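PDB 6H6P: ubiquinone biosynthesis protein UbiJ from Escherichia coli, which binds hydrophobic intermediates of ubiquinone biosynthesis through its SCP2 domain and is essential for the stability of the Ubi complex. Local coordinates for the interface of chains A and B. Sequence-based numbering; all coordinates share one arbitrary frame. Chains: chain A/B, Ubiquinone biosynthesis protein UbiJ.

Contact 1: the interface of chains A and B. Residues chain A 44-45, 64-65; chain B 47, 62, 69, 71.
Two loops of chain A, the one carrying A:Leu44 and A:Gly45 after helix 37-41 and the turn at A:Ser64 and A:Glu65 that follows strand 57-63, lie against strands 47-52, 57-63 and 68-71 of chain B. The construct is the SCP2-containing part of the longer UbiJ protein, and the core of this patch is aliphatic. A:Leu44 divides its two methyls between two partners. CD1 meets CD1 of B:Leu71 at 3.7 Å, the two leucines reaching toward each other tip to tip, while CD2 rests on both methyls of B:Val62, whose side chain it crosses at about a right angle. A branched leucine suits this place because its two methyls can touch B:Leu71 and B:Val62 at the same time. In B:Val62, CG1 stands opposite the backbone N (chi1 -171°) and CG2 beside it, which presents both methyls to the leucine. Farther along, A:Gly45, with no side chain, brings its CA to 3.9 Å from the CG2 methyl of B:Val47.

Beside this apolar strip lies the polar grip. The backbone N of A:Glu65 donates a hydrogen bond to the carboxylate OD2 of B:Asp69, 2.8 Å long. It is fairly straight at the hydrogen, 161°, but arrives from well above the carboxylate plane. With CG beside its own backbone N (chi1 -53°), the short aspartate side chain brings OD2 to this amide. An alanine here would probably leave the backbone N of A:Glu65 without this acceptor and open a gap beside its CB. The carboxylate of A:Glu65 lies nearby at a steep angle to that of B:Asp69, and the proximity of two acids may raise the proton affinity of one of them. The methylene CB of A:Glu65 packs 3.6 Å from CG of B:Asp69, and the CG methylene of A:Glu65 lies 3.7 Å from the CD2 methyl of B:Leu71.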
loop_
_atom_site.group_PDB
_atom_site.type_symbol
_atom_site.label_atom_id
_atom_site.label_comp_id
_atom_site.label_asym_id
_atom_site.label_seq_id
_atom_site.Cartn_x
_atom_site.Cartn_y
_atom_site.Cartn_z
ATOM N N LEU A 44 5.362 -15.825 0.622
ATOM C CA LEU A 44 4.917 -15.315 -0.672
ATOM C C LEU A 44 3.963 -16.240 -1.445
ATOM O O LEU A 44 4.348 -17.323 -1.907
ATOM C CB LEU A 44 6.130 -14.958 -1.536
ATOM C CG LEU A 44 6.586 -13.514 -1.507
ATOM C CD1 LEU A 44 7.853 -13.346 -2.298
ATOM C CD2 LEU A 44 5.553 -12.619 -2.108
ATOM N N GLY A 45 2.726 -15.754 -1.579
ATOM C CA GLY A 45 1.633 -16.410 -2.286
ATOM C C GLY A 45 0.932 -17.478 -1.471
ATOM O O GLY A 45 0.156 -18.263 -2.025
ATOM N N SER A 64 1.779 -11.526 0.795
ATOM C CA SER A 64 2.378 -10.869 -0.364
ATOM C C SER A 64 3.786 -10.382 0.017
ATOM O O SER A 64 4.273 -10.722 1.093
ATOM C CB SER A 64 1.506 -9.711 -0.845
ATOM O OG SER A 64 0.208 -9.726 -0.272
ATOM N N GLU A 65 4.459 -9.630 -0.875
ATOM C CA GLU A 65 5.809 -9.107 -0.639
ATOM C C GLU A 65 5.763 -7.906 0.324
ATOM O O GLU A 65 6.605 -7.794 1.211
ATOM C CB GLU A 65 6.485 -8.731 -1.982
ATOM C CG GLU A 65 7.830 -8.021 -1.874
ATOM C CD GLU A 65 8.315 -7.195 -3.057
ATOM O OE1 GLU A 65 9.553 -7.090 -3.223
ATOM O OE2 GLU A 65 7.476 -6.638 -3.804
ATOM N N VAL B 47 0.901 -16.877 -7.766
ATOM C CA VAL B 47 2.216 -16.444 -8.212
ATOM C C VAL B 47 2.336 -16.862 -9.676
ATOM O O VAL B 47 2.167 -18.043 -10.011
ATOM C CB VAL B 47 3.365 -17.013 -7.329
ATOM C CG1 VAL B 47 4.728 -16.520 -7.826
ATOM C CG2 VAL B 47 3.164 -16.640 -5.865
ATOM N N VAL B 62 3.098 -11.601 -7.871
ATOM C CA VAL B 62 2.387 -12.151 -6.709
ATOM C C VAL B 62 1.087 -11.349 -6.538
ATOM O O VAL B 62 1.143 -10.129 -6.400
ATOM C CB VAL B 62 3.266 -12.171 -5.427
ATOM C CG1 VAL B 62 2.570 -12.942 -4.310
ATOM C CG2 VAL B 62 4.646 -12.769 -5.725
ATOM N N ASP B 69 2.554 -7.650 -6.628
ATOM C CA ASP B 69 4.005 -7.424 -6.398
ATOM C C ASP B 69 4.799 -8.013 -7.567
ATOM O O ASP B 69 4.478 -9.110 -8.017
ATOM C CB ASP B 69 4.476 -8.037 -5.059
ATOM C CG ASP B 69 3.647 -7.596 -3.861
ATOM O OD1 ASP B 69 3.456 -6.367 -3.676
ATOM O OD2 ASP B 69 3.203 -8.468 -3.105
ATOM N N LEU B 71 8.513 -9.044 -8.723
ATOM C CA LEU B 71 9.851 -9.392 -8.250
ATOM C C LEU B 71 10.739 -9.836 -9.401
ATOM O O LEU B 71 10.267 -10.474 -10.341
ATOM C CB LEU B 71 9.790 -10.537 -7.212
ATOM C CG LEU B 71 8.674 -10.522 -6.171
ATOM C CD1 LEU B 71 8.515 -11.855 -5.572
ATOM C CD2 LEU B 71 8.952 -9.562 -5.093
#

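Contact 2: the interface of chains A and B. Residues chain A 23, 64, 67, 69; chain B 64-67.
A:Glu23, on helix 14-30, and B:Arg66, in the turn between strands 57-63 and 68-71, supply the ionic contact of this part of the SCP2-domain interface. The carboxylate OE2 of A:Glu23 lies 3.1 Å from NH1 of B:Arg66, in plane at the edge of the guanidinium. This is a salt bridge without a well-aimed hydrogen bond, since the N-H points elsewhere and the two flat groups are steeply tilted to each other. Both residues are long, which suits a link between a helix and a turn of different chains; the arginine bends at its third torsion on its way, whereas the glutamate chain is extended beyond CG. Its other oxygen, OE1, is near the carboxylate of B:Glu65, so the arginine may also offset a concentration of acid.

Among the hydrogen bonds, the OG of each Ser64 donates within its own chain to the carbonyl O of Gln67, from above the carbonyl plane, which ties the two ends of the turn together. The hydroxyls OG of A:Ser64 and B:Ser64 also approach each other at 3.0 Å, a weak bond of unsettled direction that competes with the intrachain ones, since at most one hydroxyl at a time could turn its hydrogen to the other. Serine suits because its small side chain lets the two copies come this close at the axis. The bond from B:Glu65 N to OD2 of A:Asp69, 3.0 Å, is the twin of the one with the chains exchanged, and straighter (175° at the hydrogen).

Packing comes from A:Gln67 and B:Gln67, which enter from opposite directions and stack their amides, the planes 19° apart and the CD atoms separated by 3.8 Å. Each CG sits between the backbone N and carbonyl carbon (chi1 60°), sending the amide over its twin. A flat, uncharged amide can stack on its own copy without charge repulsion. NE2 of A:Gln67 also lies 3.8 Å from the CB methylene of B:Arg66.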
loop_
_atom_site.group_PDB
_atom_site.type_symbol
_atom_site.label_atom_id
_atom_site.label_comp_id
_atom_site.label_asym_id
_atom_site.label_seq_id
_atom_site.Cartn_x
_atom_site.Cartn_y
_atom_site.Cartn_z
ATOM N N GLU A 23 -5.342 -7.315 10.668
ATOM C CA GLU A 23 -4.617 -6.931 9.442
ATOM C C GLU A 23 -3.687 -5.750 9.733
ATOM O O GLU A 23 -2.509 -5.809 9.394
ATOM C CB GLU A 23 -5.610 -6.596 8.313
ATOM C CG GLU A 23 -4.985 -6.357 6.947
ATOM C CD GLU A 23 -6.002 -6.086 5.870
ATOM O OE1 GLU A 23 -6.460 -7.069 5.251
ATOM O OE2 GLU A 23 -6.408 -4.915 5.702
ATOM N N SER A 64 1.779 -11.526 0.795
ATOM C CA SER A 64 2.378 -10.869 -0.364
ATOM C C SER A 64 3.786 -10.382 0.017
ATOM O O SER A 64 4.273 -10.722 1.093
ATOM C CB SER A 64 1.506 -9.711 -0.845
ATOM O OG SER A 64 0.208 -9.726 -0.272
ATOM N N GLN A 67 2.664 -6.755 1.958
ATOM C CA GLN A 67 1.542 -6.807 2.904
ATOM C C GLN A 67 1.000 -8.222 3.178
ATOM O O GLN A 67 1.343 -9.170 2.478
ATOM C CB GLN A 67 0.397 -5.864 2.442
ATOM C CG GLN A 67 -0.189 -6.199 1.068
ATOM C CD GLN A 67 -1.397 -5.352 0.723
ATOM O OE1 GLN A 67 -1.502 -4.173 1.094
ATOM N NE2 GLN A 67 -2.344 -5.924 -0.031
ATOM N N ASP A 69 -2.975 -9.771 3.801
ATOM C CA ASP A 69 -4.419 -9.475 3.706
ATOM C C ASP A 69 -5.143 -10.405 4.670
ATOM O O ASP A 69 -4.827 -11.583 4.712
ATOM C CB ASP A 69 -4.988 -9.649 2.283
ATOM C CG ASP A 69 -4.304 -8.827 1.202
ATOM O OD1 ASP A 69 -4.137 -7.589 1.397
ATOM O OD2 ASP A 69 -3.971 -9.399 0.154
ATOM N N SER B 64 -2.369 -10.252 -4.624
ATOM C CA SER B 64 -3.036 -10.033 -3.346
ATOM C C SER B 64 -4.441 -9.442 -3.627
ATOM O O SER B 64 -4.894 -9.400 -4.778
ATOM C CB SER B 64 -2.204 -9.097 -2.466
ATOM O OG SER B 64 -0.887 -8.895 -2.955
ATOM N N GLU B 65 -5.140 -9.035 -2.580
ATOM C CA GLU B 65 -6.483 -8.475 -2.644
ATOM C C GLU B 65 -6.454 -7.031 -3.161
ATOM O O GLU B 65 -7.284 -6.662 -4.009
ATOM C CB GLU B 65 -7.120 -8.575 -1.229
ATOM C CG GLU B 65 -8.476 -7.915 -1.057
ATOM C CD GLU B 65 -8.895 -7.646 0.375
ATOM O OE1 GLU B 65 -10.100 -7.808 0.665
ATOM O OE2 GLU B 65 -8.035 -7.253 1.199
ATOM N N ARG B 66 -5.479 -6.233 -2.663
ATOM C CA ARG B 66 -5.337 -4.814 -2.945
ATOM C C ARG B 66 -4.144 -4.427 -3.860
ATOM O O ARG B 66 -4.030 -3.261 -4.253
ATOM C CB ARG B 66 -5.268 -4.053 -1.612
ATOM C CG ARG B 66 -6.614 -4.000 -0.859
ATOM C CD ARG B 66 -6.480 -3.848 0.647
ATOM N NE ARG B 66 -5.811 -2.604 1.044
ATOM C CZ ARG B 66 -5.595 -2.233 2.304
ATOM N NH1 ARG B 66 -6.002 -2.998 3.310
ATOM N NH2 ARG B 66 -4.973 -1.092 2.567
ATOM N N GLN B 67 -3.261 -5.381 -4.191
ATOM C CA GLN B 67 -2.072 -5.109 -5.022
ATOM C C GLN B 67 -1.481 -6.353 -5.712
ATOM O O GLN B 67 -1.878 -7.476 -5.398
ATOM C CB GLN B 67 -0.976 -4.368 -4.219
ATOM C CG GLN B 67 -0.466 -5.132 -3.014
ATOM C CD GLN B 67 0.697 -4.448 -2.333
ATOM O OE1 GLN B 67 0.794 -3.221 -2.284
ATOM N NE2 GLN B 67 1.610 -5.234 -1.769
#

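Contacts 1 and 2 lie side by side in one two-fold symmetric interface, the centres of their C-alpha atoms about 9 Å apart. They share A:Ser64, and both draw on strand 68-71 and the turn that precedes it, with the chains exchanging roles. Contact 2 includes Ser64 and Gln67, which face their own copies across the axis; contact 1 extends outward from there to the aliphatic strand surface. Counting the twins, Ser64, Glu65 and Asp69 of each chain take part in both contacts. UbiJ can bind its own kind, but the structure alone does not show whether this pairing, within a four-chain assembly, persists in the Ubi complex.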